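Local coordinates for protein superoxide dismutase 1 (Perkinsus marinus, PDB 2CW2) that probably protects the cell by converting superoxide radicals to hydrogen peroxide and molecular oxygen at a bound iron ion, at residues P36-V41 and E52-H57; R130-F135 and K139-A144; T30-C35 and S71-N76; T121-E126 and D219-A224. All blocks are in the same frame, centred on the assembly; numbering follows the deposited sequence.

Contact 1: P36-V41 and E52-H57. With FE (Fe (III) ion), chain C.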
loop_
_atom_site.group_PDB
_atom_site.type_symbol
_atom_site.label_atom_id
_atom_site.label_comp_id
_atom_site.label_asym_id
_atom_site.label_seq_id
_atom_site.Cartn_x
_atom_site.Cartn_y
_atom_site.Cartn_z
ATOM N N PRO A 36 -10.017 20.251 1.669
ATOM C CA PRO A 36 -11.286 20.589 2.334
ATOM C C PRO A 36 -11.305 20.016 3.740
ATOM O O PRO A 36 -10.769 18.914 3.958
ATOM C CB PRO A 36 -12.361 19.894 1.477
ATOM C CG PRO A 36 -11.678 19.367 0.288
ATOM C CD PRO A 36 -10.192 19.379 0.501
ATOM N N PRO A 37 -11.904 20.730 4.688
ATOM C CA PRO A 37 -11.962 20.246 6.065
ATOM C C PRO A 37 -12.883 19.049 6.158
ATOM O O PRO A 37 -13.776 18.881 5.332
ATOM C CB PRO A 37 -12.568 21.436 6.837
ATOM C CG PRO A 37 -13.384 22.115 5.812
ATOM C CD PRO A 37 -12.573 22.033 4.534
ATOM N N LEU A 38 -12.620 18.204 7.143
ATOM C CA LEU A 38 -13.503 17.095 7.481
ATOM C C LEU A 38 -14.875 17.660 7.803
ATOM O O LEU A 38 -14.988 18.715 8.448
ATOM C CB LEU A 38 -12.969 16.388 8.719
ATOM C CG LEU A 38 -12.254 15.044 8.662
ATOM C CD1 LEU A 38 -11.751 14.629 7.279
ATOM C CD2 LEU A 38 -11.166 14.901 9.739
ATOM N N PRO A 39 -15.926 16.975 7.375
ATOM C CA PRO A 39 -17.294 17.400 7.719
ATOM C C PRO A 39 -17.764 17.040 9.138
ATOM O O PRO A 39 -18.953 17.193 9.422
ATOM C CB PRO A 39 -18.171 16.730 6.643
ATOM C CG PRO A 39 -17.300 15.688 5.965
ATOM C CD PRO A 39 -15.894 15.800 6.490
ATOM N N TYR A 40 -16.854 16.586 10.002
ATOM C CA TYR A 40 -17.181 16.206 11.378
ATOM C C TYR A 40 -15.922 16.384 12.227
ATOM O O TYR A 40 -14.797 16.479 11.689
ATOM C CB TYR A 40 -17.682 14.742 11.437
ATOM C CG TYR A 40 -17.014 13.870 10.385
ATOM C CD1 TYR A 40 -15.694 13.445 10.546
ATOM C CD2 TYR A 40 -17.689 13.516 9.211
ATOM C CE1 TYR A 40 -15.055 12.700 9.564
ATOM C CE2 TYR A 40 -17.060 12.764 8.220
ATOM C CZ TYR A 40 -15.737 12.362 8.412
ATOM O OH TYR A 40 -15.097 11.620 7.448
ATOM N N VAL A 41 -16.097 16.421 13.546
ATOM C CA VAL A 41 -14.958 16.578 14.446
ATOM C C VAL A 41 -14.198 15.246 14.513
ATOM O O VAL A 41 -14.692 14.205 14.055
ATOM C CB VAL A 41 -15.401 17.020 15.845
ATOM C CG1 VAL A 41 -16.196 18.333 15.750
ATOM C CG2 VAL A 41 -16.227 15.911 16.486
ATOM N N GLU A 52 -7.328 9.509 16.186
ATOM C CA GLU A 52 -5.930 9.454 15.769
ATOM C C GLU A 52 -5.846 9.130 14.264
ATOM O O GLU A 52 -5.059 9.742 13.527
ATOM C CB GLU A 52 -5.131 8.432 16.599
ATOM C CG GLU A 52 -3.677 8.389 16.160
ATOM C CD GLU A 52 -2.829 7.384 16.908
ATOM O OE1 GLU A 52 -3.328 6.760 17.858
ATOM O OE2 GLU A 52 -1.639 7.236 16.541
ATOM N N THR A 53 -6.688 8.199 13.806
ATOM C CA THR A 53 -6.750 7.876 12.371
ATOM C C THR A 53 -7.165 9.080 11.528
ATOM O O THR A 53 -6.501 9.426 10.549
ATOM C CB THR A 53 -7.678 6.695 12.124
ATOM O OG1 THR A 53 -7.012 5.502 12.541
ATOM C CG2 THR A 53 -7.933 6.469 10.602
ATOM N N LEU A 54 -8.242 9.742 11.912
ATOM C CA LEU A 54 -8.649 10.923 11.163
ATOM C C LEU A 54 -7.587 12.018 11.124
ATOM O O LEU A 54 -7.434 12.705 10.111
ATOM C CB LEU A 54 -9.973 11.450 11.681
ATOM C CG LEU A 54 -11.185 10.624 11.238
ATOM C CD1 LEU A 54 -12.475 11.170 11.863
ATOM C CD2 LEU A 54 -11.289 10.596 9.713
ATOM N N THR A 55 -6.847 12.184 12.218
ATOM C CA THR A 55 -5.805 13.193 12.273
ATOM C C THR A 55 -4.680 12.872 11.300
ATOM O O THR A 55 -4.300 13.707 10.487
ATOM C CB THR A 55 -5.296 13.342 13.709
ATOM O OG1 THR A 55 -6.401 13.774 14.509
ATOM C CG2 THR A 55 -4.310 14.508 13.828
ATOM N N TYR A 56 -4.147 11.663 11.366
ATOM C CA TYR A 56 -3.066 11.299 10.454
ATOM C C TYR A 56 -3.545 11.212 9.001
ATOM O O TYR A 56 -2.895 11.727 8.082
ATOM C CB TYR A 56 -2.444 9.971 10.870
ATOM C CG TYR A 56 -1.418 10.133 11.959
ATOM C CD1 TYR A 56 -0.103 10.447 11.643
ATOM C CD2 TYR A 56 -1.767 10.004 13.304
ATOM C CE1 TYR A 56 0.850 10.608 12.620
ATOM C CE2 TYR A 56 -0.813 10.168 14.302
ATOM C CZ TYR A 56 0.501 10.473 13.943
ATOM O OH TYR A 56 1.475 10.653 14.905
ATOM N N HIS A 57 -4.690 10.578 8.806
ATOM C CA HIS A 57 -5.163 10.309 7.438
ATOM C C HIS A 57 -5.494 11.624 6.733
ATOM O O HIS A 57 -5.114 11.849 5.585
ATOM C CB HIS A 57 -6.377 9.337 7.414
ATOM C CG HIS A 57 -6.575 8.633 6.082
ATOM N ND1 HIS A 57 -7.594 7.729 5.855
ATOM C CD2 HIS A 57 -5.869 8.697 4.918
ATOM C CE1 HIS A 57 -7.509 7.273 4.611
ATOM N NE2 HIS A 57 -6.475 7.852 4.008
HETATM FE FE FE C . -5.779 7.178 2.324
HETATM O O HOH W 1 -5.129 6.299 0.246
#

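Contact 2: R130-F135 and K139-A144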
loop_
_atom_site.group_PDB
_atom_site.type_symbol
_atom_site.label_atom_id
_atom_site.label_comp_id
_atom_site.label_asym_id
_atom_site.label_seq_id
_atom_site.Cartn_x
_atom_site.Cartn_y
_atom_site.Cartn_z
ATOM N N ARG A 130 -32.140 -2.960 -7.352
ATOM C CA ARG A 130 -32.257 -3.219 -8.775
ATOM C C ARG A 130 -31.067 -4.003 -9.313
ATOM O O ARG A 130 -31.237 -4.966 -10.068
ATOM C CB ARG A 130 -32.445 -1.916 -9.539
ATOM C CG ARG A 130 -32.803 -2.105 -10.996
ATOM C CD ARG A 130 -32.715 -0.845 -11.805
ATOM N NE ARG A 130 -31.321 -0.453 -11.959
ATOM C CZ ARG A 130 -30.925 0.719 -12.445
ATOM N NH1 ARG A 130 -31.825 1.616 -12.853
ATOM N NH2 ARG A 130 -29.621 0.985 -12.541
ATOM N N ASP A 131 -29.857 -3.615 -8.907
ATOM C CA ASP A 131 -28.666 -4.103 -9.571
ATOM C C ASP A 131 -27.895 -5.211 -8.852
ATOM O O ASP A 131 -27.114 -5.926 -9.478
ATOM C CB ASP A 131 -27.739 -2.939 -9.924
ATOM C CG ASP A 131 -28.374 -1.981 -10.905
ATOM O OD1 ASP A 131 -29.330 -2.402 -11.624
ATOM O OD2 ASP A 131 -27.997 -0.791 -11.016
ATOM N N PHE A 132 -28.146 -5.379 -7.562
ATOM C CA PHE A 132 -27.498 -6.438 -6.798
ATOM C C PHE A 132 -28.506 -7.365 -6.173
ATOM O O PHE A 132 -28.123 -8.354 -5.542
ATOM C CB PHE A 132 -26.645 -5.829 -5.683
ATOM C CG PHE A 132 -25.517 -5.008 -6.211
ATOM C CD1 PHE A 132 -24.310 -5.613 -6.556
ATOM C CD2 PHE A 132 -25.674 -3.656 -6.422
ATOM C CE1 PHE A 132 -23.263 -4.846 -7.062
ATOM C CE2 PHE A 132 -24.640 -2.890 -6.921
ATOM C CZ PHE A 132 -23.438 -3.488 -7.248
ATOM N N GLY A 133 -29.786 -7.025 -6.319
ATOM C CA GLY A 133 -30.849 -7.872 -5.797
ATOM C C GLY A 133 -31.293 -7.516 -4.382
ATOM O O GLY A 133 -32.487 -7.518 -4.066
ATOM N N SER A 134 -30.324 -7.194 -3.528
ATOM C CA SER A 134 -30.605 -6.819 -2.151
ATOM C C SER A 134 -29.407 -6.072 -1.605
ATOM O O SER A 134 -28.282 -6.224 -2.112
ATOM C CB SER A 134 -30.869 -8.064 -1.287
ATOM O OG SER A 134 -29.667 -8.772 -1.014
ATOM N N PHE A 135 -29.633 -5.277 -0.564
ATOM C CA PHE A 135 -28.510 -4.642 0.112
ATOM C C PHE A 135 -27.546 -5.695 0.676
ATOM O O PHE A 135 -26.319 -5.515 0.627
ATOM C CB PHE A 135 -28.993 -3.703 1.219
ATOM C CG PHE A 135 -27.874 -3.034 1.948
ATOM C CD1 PHE A 135 -26.981 -2.224 1.259
ATOM C CD2 PHE A 135 -27.706 -3.210 3.315
ATOM C CE1 PHE A 135 -25.938 -1.612 1.909
ATOM C CE2 PHE A 135 -26.653 -2.577 3.994
ATOM C CZ PHE A 135 -25.773 -1.791 3.287
ATOM N N LYS A 139 -23.627 -5.676 -0.106
ATOM C CA LYS A 139 -22.676 -5.576 0.993
ATOM C C LYS A 139 -21.656 -6.712 0.943
ATOM O O LYS A 139 -20.457 -6.522 1.173
ATOM C CB LYS A 139 -23.441 -5.572 2.325
ATOM C CG LYS A 139 -22.594 -5.337 3.526
ATOM C CD LYS A 139 -23.477 -4.964 4.742
ATOM C CE LYS A 139 -22.669 -5.137 6.002
ATOM N NZ LYS A 139 -23.399 -4.658 7.215
ATOM N N GLU A 140 -22.127 -7.916 0.637
ATOM C CA GLU A 140 -21.215 -9.059 0.468
ATOM C C GLU A 140 -20.171 -8.809 -0.642
ATOM O O GLU A 140 -18.974 -9.062 -0.442
ATOM C CB GLU A 140 -22.026 -10.319 0.157
ATOM C CG GLU A 140 -21.302 -11.650 0.325
ATOM C CD GLU A 140 -22.265 -12.825 0.213
ATOM O OE1 GLU A 140 -22.082 -13.852 0.927
ATOM O OE2 GLU A 140 -23.228 -12.709 -0.573
ATOM N N ASP A 141 -20.642 -8.353 -1.799
ATOM C CA ASP A 141 -19.810 -8.126 -2.988
ATOM C C ASP A 141 -18.750 -7.068 -2.684
ATOM O O ASP A 141 -17.557 -7.246 -2.934
ATOM C CB ASP A 141 -20.650 -7.572 -4.160
ATOM C CG ASP A 141 -21.357 -8.649 -4.988
ATOM O OD1 ASP A 141 -21.395 -9.797 -4.522
ATOM O OD2 ASP A 141 -21.927 -8.420 -6.128
ATOM N N PHE A 142 -19.219 -5.938 -2.176
ATOM C CA PHE A 142 -18.354 -4.783 -1.940
ATOM C C PHE A 142 -17.315 -5.120 -0.880
ATOM O O PHE A 142 -16.121 -4.785 -1.031
ATOM C CB PHE A 142 -19.231 -3.619 -1.473
ATOM C CG PHE A 142 -18.549 -2.268 -1.510
ATOM C CD1 PHE A 142 -17.843 -1.795 -0.408
ATOM C CD2 PHE A 142 -18.643 -1.473 -2.644
ATOM C CE1 PHE A 142 -17.236 -0.529 -0.434
ATOM C CE2 PHE A 142 -18.038 -0.186 -2.677
ATOM C CZ PHE A 142 -17.337 0.269 -1.576
ATOM N N SER A 143 -17.760 -5.771 0.202
ATOM C CA SER A 143 -16.819 -6.189 1.259
ATOM C C SER A 143 -15.746 -7.109 0.684
ATOM O O SER A 143 -14.543 -6.945 0.957
ATOM C CB SER A 143 -17.552 -6.887 2.419
ATOM O OG SER A 143 -18.446 -6.008 3.088
ATOM N N ALA A 144 -16.160 -8.091 -0.118
ATOM C CA ALA A 144 -15.194 -9.051 -0.658
ATOM C C ALA A 144 -14.135 -8.387 -1.548
ATOM O O ALA A 144 -12.946 -8.722 -1.466
ATOM C CB ALA A 144 -15.904 -10.155 -1.417
#

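Contact 3: T30-C35 and S71-N76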
loop_
_atom_site.group_PDB
_atom_site.type_symbol
_atom_site.label_atom_id
_atom_site.label_comp_id
_atom_site.label_asym_id
_atom_site.label_seq_id
_atom_site.Cartn_x
_atom_site.Cartn_y
_atom_site.Cartn_z
ATOM N N THR A 30 -1.273 29.863 0.485
ATOM C CA THR A 30 -0.918 28.668 -0.277
ATOM C C THR A 30 -2.111 28.166 -1.078
ATOM O O THR A 30 -3.270 28.378 -0.702
ATOM C CB THR A 30 -0.348 27.559 0.615
ATOM O OG1 THR A 30 -1.351 27.117 1.540
ATOM C CG2 THR A 30 0.781 28.104 1.499
ATOM N N GLY A 31 -1.813 27.510 -2.190
ATOM C CA GLY A 31 -2.815 27.182 -3.174
ATOM C C GLY A 31 -2.058 26.790 -4.422
ATOM O O GLY A 31 -0.837 26.629 -4.381
ATOM N N PRO A 32 -2.760 26.660 -5.532
ATOM C CA PRO A 32 -4.195 26.949 -5.613
ATOM C C PRO A 32 -5.140 25.854 -5.101
ATOM O O PRO A 32 -6.300 26.165 -4.829
ATOM C CB PRO A 32 -4.405 27.114 -7.118
ATOM C CG PRO A 32 -3.438 26.162 -7.702
ATOM C CD PRO A 32 -2.211 26.244 -6.831
ATOM N N PHE A 33 -4.689 24.606 -5.007
ATOM C CA PHE A 33 -5.562 23.542 -4.545
ATOM C C PHE A 33 -5.628 23.592 -3.029
ATOM O O PHE A 33 -4.668 24.014 -2.374
ATOM C CB PHE A 33 -5.062 22.164 -5.035
ATOM C CG PHE A 33 -5.059 22.024 -6.509
ATOM C CD1 PHE A 33 -6.227 21.709 -7.193
ATOM C CD2 PHE A 33 -3.897 22.240 -7.227
ATOM C CE1 PHE A 33 -6.232 21.590 -8.574
ATOM C CE2 PHE A 33 -3.892 22.128 -8.616
ATOM C CZ PHE A 33 -5.064 21.796 -9.291
ATOM N N GLN A 34 -6.770 23.210 -2.470
ATOM C CA GLN A 34 -6.914 23.180 -1.025
ATOM C C GLN A 34 -7.409 21.832 -0.556
ATOM O O GLN A 34 -8.021 21.069 -1.306
ATOM C CB GLN A 34 -7.867 24.273 -0.519
ATOM C CG GLN A 34 -7.579 25.673 -1.030
ATOM C CD GLN A 34 -6.303 26.292 -0.467
ATOM O OE1 GLN A 34 -5.899 26.009 0.668
ATOM N NE2 GLN A 34 -5.676 27.167 -1.257
ATOM N N CYS A 35 -7.146 21.555 0.703
ATOM C CA CYS A 35 -7.605 20.319 1.326
ATOM C C CYS A 35 -8.839 20.677 2.139
ATOM O O CYS A 35 -8.726 21.339 3.181
ATOM C CB CYS A 35 -6.487 19.775 2.221
ATOM S SG CYS A 35 -6.898 18.242 3.077
ATOM N N SER A 71 2.985 22.179 -5.139
ATOM C CA SER A 71 4.382 22.332 -5.506
ATOM C C SER A 71 4.555 22.147 -7.011
ATOM O O SER A 71 5.285 22.897 -7.658
ATOM C CB SER A 71 5.260 21.357 -4.708
ATOM O OG SER A 71 6.643 21.640 -4.887
ATOM N N ILE A 72 3.867 21.149 -7.565
ATOM C CA ILE A 72 3.899 20.918 -9.000
ATOM C C ILE A 72 3.152 22.013 -9.744
ATOM O O ILE A 72 3.629 22.498 -10.781
ATOM C CB ILE A 72 3.332 19.530 -9.335
ATOM C CG1 ILE A 72 4.288 18.452 -8.830
ATOM C CG2 ILE A 72 3.094 19.371 -10.849
ATOM C CD1 ILE A 72 3.640 17.140 -8.702
ATOM N N ALA A 73 2.001 22.420 -9.211
ATOM C CA ALA A 73 1.194 23.475 -9.837
ATOM C C ALA A 73 1.989 24.771 -9.974
ATOM O O ALA A 73 1.828 25.505 -10.956
ATOM C CB ALA A 73 -0.094 23.725 -9.036
ATOM N N ALA A 74 2.858 25.035 -9.004
ATOM C CA ALA A 74 3.666 26.244 -9.006
ATOM C C ALA A 74 4.623 26.288 -10.194
ATOM O O ALA A 74 5.021 27.372 -10.634
ATOM C CB ALA A 74 4.446 26.356 -7.711
ATOM N N GLU A 75 4.992 25.117 -10.707
ATOM C CA GLU A 75 5.936 25.033 -11.818
ATOM C C GLU A 75 5.327 24.453 -13.097
ATOM O O GLU A 75 6.030 24.189 -14.072
ATOM C CB GLU A 75 7.173 24.238 -11.400
ATOM C CG GLU A 75 8.422 25.100 -11.319
ATOM C CD GLU A 75 9.362 24.680 -10.209
ATOM O OE1 GLU A 75 9.922 23.554 -10.292
ATOM O OE2 GLU A 75 9.549 25.481 -9.256
ATOM N N ASN A 76 4.016 24.263 -13.090
ATOM C CA ASN A 76 3.313 23.697 -14.222
ATOM C C ASN A 76 1.938 24.351 -14.354
ATOM O O ASN A 76 0.965 23.942 -13.705
ATOM C CB ASN A 76 3.204 22.174 -14.062
ATOM C CG ASN A 76 2.651 21.491 -15.292
ATOM O OD1 ASN A 76 1.761 22.009 -15.960
ATOM N ND2 ASN A 76 3.167 20.298 -15.586
#

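Contact 4: T121-E126 and D219-A224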
loop_
_atom_site.group_PDB
_atom_site.type_symbol
_atom_site.label_atom_id
_atom_site.label_comp_id
_atom_site.label_asym_id
_atom_site.label_seq_id
_atom_site.Cartn_x
_atom_site.Cartn_y
_atom_site.Cartn_z
ATOM N N THR A 121 -31.420 4.198 2.416
ATOM C CA THR A 121 -32.779 4.595 2.060
ATOM C C THR A 121 -32.743 5.425 0.766
ATOM O O THR A 121 -31.666 5.702 0.233
ATOM C CB THR A 121 -33.486 5.398 3.215
ATOM O OG1 THR A 121 -32.866 6.676 3.399
ATOM C CG2 THR A 121 -33.293 4.722 4.599
ATOM N N GLY A 122 -33.914 5.821 0.264
ATOM C CA GLY A 122 -33.975 6.692 -0.899
ATOM C C GLY A 122 -33.506 6.039 -2.193
ATOM O O GLY A 122 -33.554 4.825 -2.351
ATOM N N LYS A 123 -33.029 6.845 -3.134
ATOM C CA LYS A 123 -32.720 6.313 -4.451
ATOM C C LYS A 123 -31.604 5.247 -4.508
ATOM O O LYS A 123 -31.730 4.289 -5.268
ATOM C CB LYS A 123 -32.426 7.430 -5.464
ATOM C CG LYS A 123 -32.545 6.933 -6.900
ATOM C CD LYS A 123 -34.022 6.777 -7.299
ATOM C CE LYS A 123 -34.795 8.118 -7.168
ATOM N NZ LYS A 123 -36.011 8.118 -6.253
ATOM N N ILE A 124 -30.524 5.383 -3.742
ATOM C CA ILE A 124 -29.487 4.324 -3.850
ATOM C C ILE A 124 -30.040 3.008 -3.373
ATOM O O ILE A 124 -29.630 1.963 -3.857
ATOM C CB ILE A 124 -28.165 4.515 -3.034
ATOM C CG1 ILE A 124 -28.222 5.704 -2.121
ATOM C CG2 ILE A 124 -26.866 4.206 -3.884
ATOM C CD1 ILE A 124 -28.825 5.306 -0.832
ATOM N N ALA A 125 -30.917 3.037 -2.370
ATOM C CA ALA A 125 -31.459 1.784 -1.858
ATOM C C ALA A 125 -32.190 1.061 -2.982
ATOM O O ALA A 125 -32.051 -0.158 -3.180
ATOM C CB ALA A 125 -32.383 2.052 -0.658
ATOM N N GLU A 126 -32.963 1.830 -3.743
ATOM C CA GLU A 126 -33.707 1.308 -4.879
ATOM C C GLU A 126 -32.760 0.727 -5.937
ATOM O O GLU A 126 -32.994 -0.362 -6.452
ATOM C CB GLU A 126 -34.574 2.434 -5.477
ATOM C CG GLU A 126 -35.409 2.059 -6.688
ATOM C CD GLU A 126 -36.206 3.255 -7.202
ATOM O OE1 GLU A 126 -36.059 3.598 -8.399
ATOM O OE2 GLU A 126 -36.954 3.867 -6.388
ATOM N N ASP A 219 -26.948 12.096 -2.734
ATOM C CA ASP A 219 -26.644 13.313 -3.469
ATOM C C ASP A 219 -25.878 12.978 -4.764
ATOM O O ASP A 219 -26.109 13.585 -5.808
ATOM C CB ASP A 219 -25.791 14.270 -2.626
ATOM C CG ASP A 219 -26.551 14.907 -1.463
ATOM O OD1 ASP A 219 -27.810 14.924 -1.468
ATOM O OD2 ASP A 219 -25.954 15.451 -0.497
ATOM N N ASN A 220 -24.939 12.034 -4.697
ATOM C CA ASN A 220 -24.190 11.652 -5.900
ATOM C C ASN A 220 -25.130 11.045 -6.933
ATOM O O ASN A 220 -25.002 11.298 -8.141
ATOM C CB ASN A 220 -23.057 10.661 -5.572
ATOM C CG ASN A 220 -22.024 11.240 -4.602
ATOM O OD1 ASN A 220 -21.396 10.508 -3.827
ATOM N ND2 ASN A 220 -21.842 12.547 -4.643
ATOM N N VAL A 221 -26.064 10.224 -6.455
ATOM C CA VAL A 221 -27.075 9.638 -7.327
ATOM C C VAL A 221 -27.883 10.727 -8.033
ATOM O O VAL A 221 -28.028 10.705 -9.268
ATOM C CB VAL A 221 -28.023 8.708 -6.546
ATOM C CG1 VAL A 221 -29.271 8.322 -7.395
ATOM C CG2 VAL A 221 -27.257 7.449 -6.054
ATOM N N ALA A 222 -28.409 11.650 -7.239
ATOM C CA ALA A 222 -29.246 12.747 -7.726
ATOM C C ALA A 222 -28.530 13.577 -8.786
ATOM O O ALA A 222 -29.109 13.924 -9.810
ATOM C CB ALA A 222 -29.652 13.652 -6.547
ATOM N N LYS A 223 -27.272 13.909 -8.519
ATOM C CA LYS A 223 -26.468 14.704 -9.443
ATOM C C LYS A 223 -26.187 14.006 -10.763
ATOM O O LYS A 223 -26.100 14.653 -11.816
ATOM C CB LYS A 223 -25.151 15.102 -8.784
ATOM C CG LYS A 223 -25.322 16.277 -7.826
ATOM C CD LYS A 223 -24.094 16.486 -6.961
ATOM C CE LYS A 223 -24.242 17.771 -6.159
ATOM N NZ LYS A 223 -24.647 17.567 -4.756
ATOM N N ALA A 224 -25.997 12.692 -10.712
ATOM C CA ALA A 224 -25.867 11.909 -11.932
ATOM C C ALA A 224 -27.267 11.691 -12.490
ATOM O O ALA A 224 -28.257 11.909 -11.801
ATOM C CB ALA A 224 -25.196 10.586 -11.650
#

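Contact 1: P36-V41 and E52-H57
Leu54 reaches from helix 51-73 to both Leu38 and Tyr40 of the incoming N-terminal loop, and the apolar part of the contact is carried by these three side chains. CD1 of Leu54 lies 3.8 Å from Tyr40 CE1, meeting the ring obliquely, and the two side chains cross at about a right angle. Further back on the same leucine, CB is approached by Leu38 CD2 at 4.1 Å, so one residue uses its root for one neighbour and a branch tip for the other. The Tyr40 chi1 of 33° sits off the usual minima, with CG between the backbone N and the carbonyl carbon, probably at some cost, and Pro39 CD lies 3.7 Å above the plane of the ring, toward its rim. Phe109 of helix 93-110 packs against both leucines, which places the cluster between the loop and the two long helices of the alpha-hairpin domain of iron/manganese superoxide dismutases.

Polar bonding ties the loop to its surroundings rather than across the pair of segments: the Tyr40 hydroxyl is hydrogen-bonded to the carbonyl of Phe109, and Pro36 O accepts from His58.

Metal coordination belongs to the helix. One turn after Leu54, His57 has CG anti to its backbone N (chi1 -159°), which carries the imidazole away from the leucine cluster, and its NE2 binds the iron at 1.9 Å. His105, Asp187 and His191 complete the protein ligands, and a water lies 2.4 Å from the ion. At the other end of the segment from the iron, Glu52 OE2 forms a salt bridge with Arg198 of the second subunit.

Contact 2: R130-F135 and K139-A144
Phe132 presents the edge of its ring to the carboxylate of Asp141, with CD1 3.7 Å from OD2. Because that oxygen lies near the ring plane, it faces the slightly positive C-H rim, an approach that is probably mildly favourable. The ring and carboxylate planes are turned 80° against each other. Phe135 and Lys139 meet differently: ring atom CE2 is 4.0 Å from the methylene CD, the aliphatic chain passing the ring obliquely. With CG anti to the backbone N in both residues, the two side chains set off in much the same direction; the lysine runs on extended, its ammonium end leading away from the ring.

The Phe132-Asp141 pair bridges two helices of the C-terminal domain across the short non-helical link, Gly133-Ser134, between helix 122-132 and helix 135-148. Gly133 makes the break with a positive phi of 92°, and Ser134 is the N-cap of the second helix, its OG bonded to Lys137 N. Phe135 and Lys139 are neighbours i and i+4 at the start of that helix, joined by the bond from Lys139 N to Phe135 O, 2.8 Å and 164° at the hydrogen.

Around these pairs, Phe138 meets Phe132 edge-to-face, and Ile166 of strand 164-170 touches both Phe132 and Asp141. On the helix before the break, Arg130 grips Asp131 side-on, NE to OD1 and NH2 to OD2, each at 2.8 Å; Lys163 forms a second salt bridge with the same carboxylate.

Contact 3: T30-C35 and S71-N76
The methyl of Ala73 rests against Pro32 and Phe33 together, which meet it with a ring methylene and an aromatic edge. The contact lays the irregular N-terminal arm of the alpha-hairpin domain against the far end of helix 51-73. Pro32 CD is 4.0 Å from Ala73 CB, and Phe33 CE2 stands almost as near, at 4.1 Å. The methyl lies close to the plane of the phenyl ring, so it touches the C-H rim and not the aromatic face. Phe33 brings that rim round by placing CG beside its backbone N and anti to the carbonyl carbon (chi1 -63°).

A cis peptide bond precedes Pro32 and turns the arm at this point. With both neighbours meeting a single small methyl, the interface is slight, burying 82 Å² over the two sides, and it is wholly apolar. Ala73 is buried; Ala80 of helix 77-81 also packs against it. Phe33 continues inward onto Leu69 and onto Leu84 and Ile87 of helix 84-90, while its carbonyl is bonded by the side-chain amide of Asn70. Where helix 51-73 gives way to the next, Asn76 serves as N-cap, with OD1 accepting from Ile79 N.

The bend in the arm is closed by a bond within the loop: Gln34 NE2 donates to Thr30 O at 2.8 Å, 169° at the hydrogen, with the acceptor 4° out of the Gln34 amide plane.

Contact 4: T121-E126 and D219-A224
Val221 divides its two methyl groups between consecutive residues of helix 122-132. CG1 lies 3.6 Å from Lys123 CG and 3.8 Å from Lys123 CB, against the aliphatic root of the lysine, with the two side chains at about a right angle. The other branch, CG2, meets Ile124 CG2 at 3.9 Å, methyl to methyl. This division follows from the valine rotamer: CG1 is anti to the backbone N (chi1 168°), while CG2 sits beside that nitrogen. Lys123 contributes carbon alone to the contact, since its chain bends beyond CG and its end leads away from Val221.

The pair joins two helices that are remote in sequence, the first turn of helix 122-132 and the last turns of helix 214-223, so the helix that follows the alpha-hairpin region is packed against the last helix of the chain. Their backbones come close here, with the CA atoms of Ile124 and Val221 6.8 Å apart.

One turn before Val221, Asn218 positions the first shell by binding the helix start at two points: its OD1 accepts from Ile124 N, and its ND2 donates to Thr121 O. These side-chain bonds fall where bonding within the first turn is loose, the link from Ala125 N to Gly122 O being weak at 3.2 Å. Farther out, Ile124 also packs on Trp214 and Val217, and Val221 touches Ile226, the C-terminal residue.

How the contacts relate
Contacts 1 and 3 both use helix 51-73 in the alpha-hairpin domain, one near its start and one at its end, with the N-terminal arm running between them; their centres are 21 Å apart. Contacts 2 and 4 share helix 122-132 in the same manner, with centres 16 Å apart. Contact 4 is buried and contact 2 lies at the surface, while contacts 1 and 3 are partly buried. Chemistry follows place: contacts 1, 3 and 4 are held by apolar packing of side chains, whereas contact 2 adds a carboxylate at a ring edge and a helical backbone bond. Contact 1 alone includes a metal ligand. Contacts 2 and 3, centres 39 Å apart, lie on opposite sides of the chain's centre.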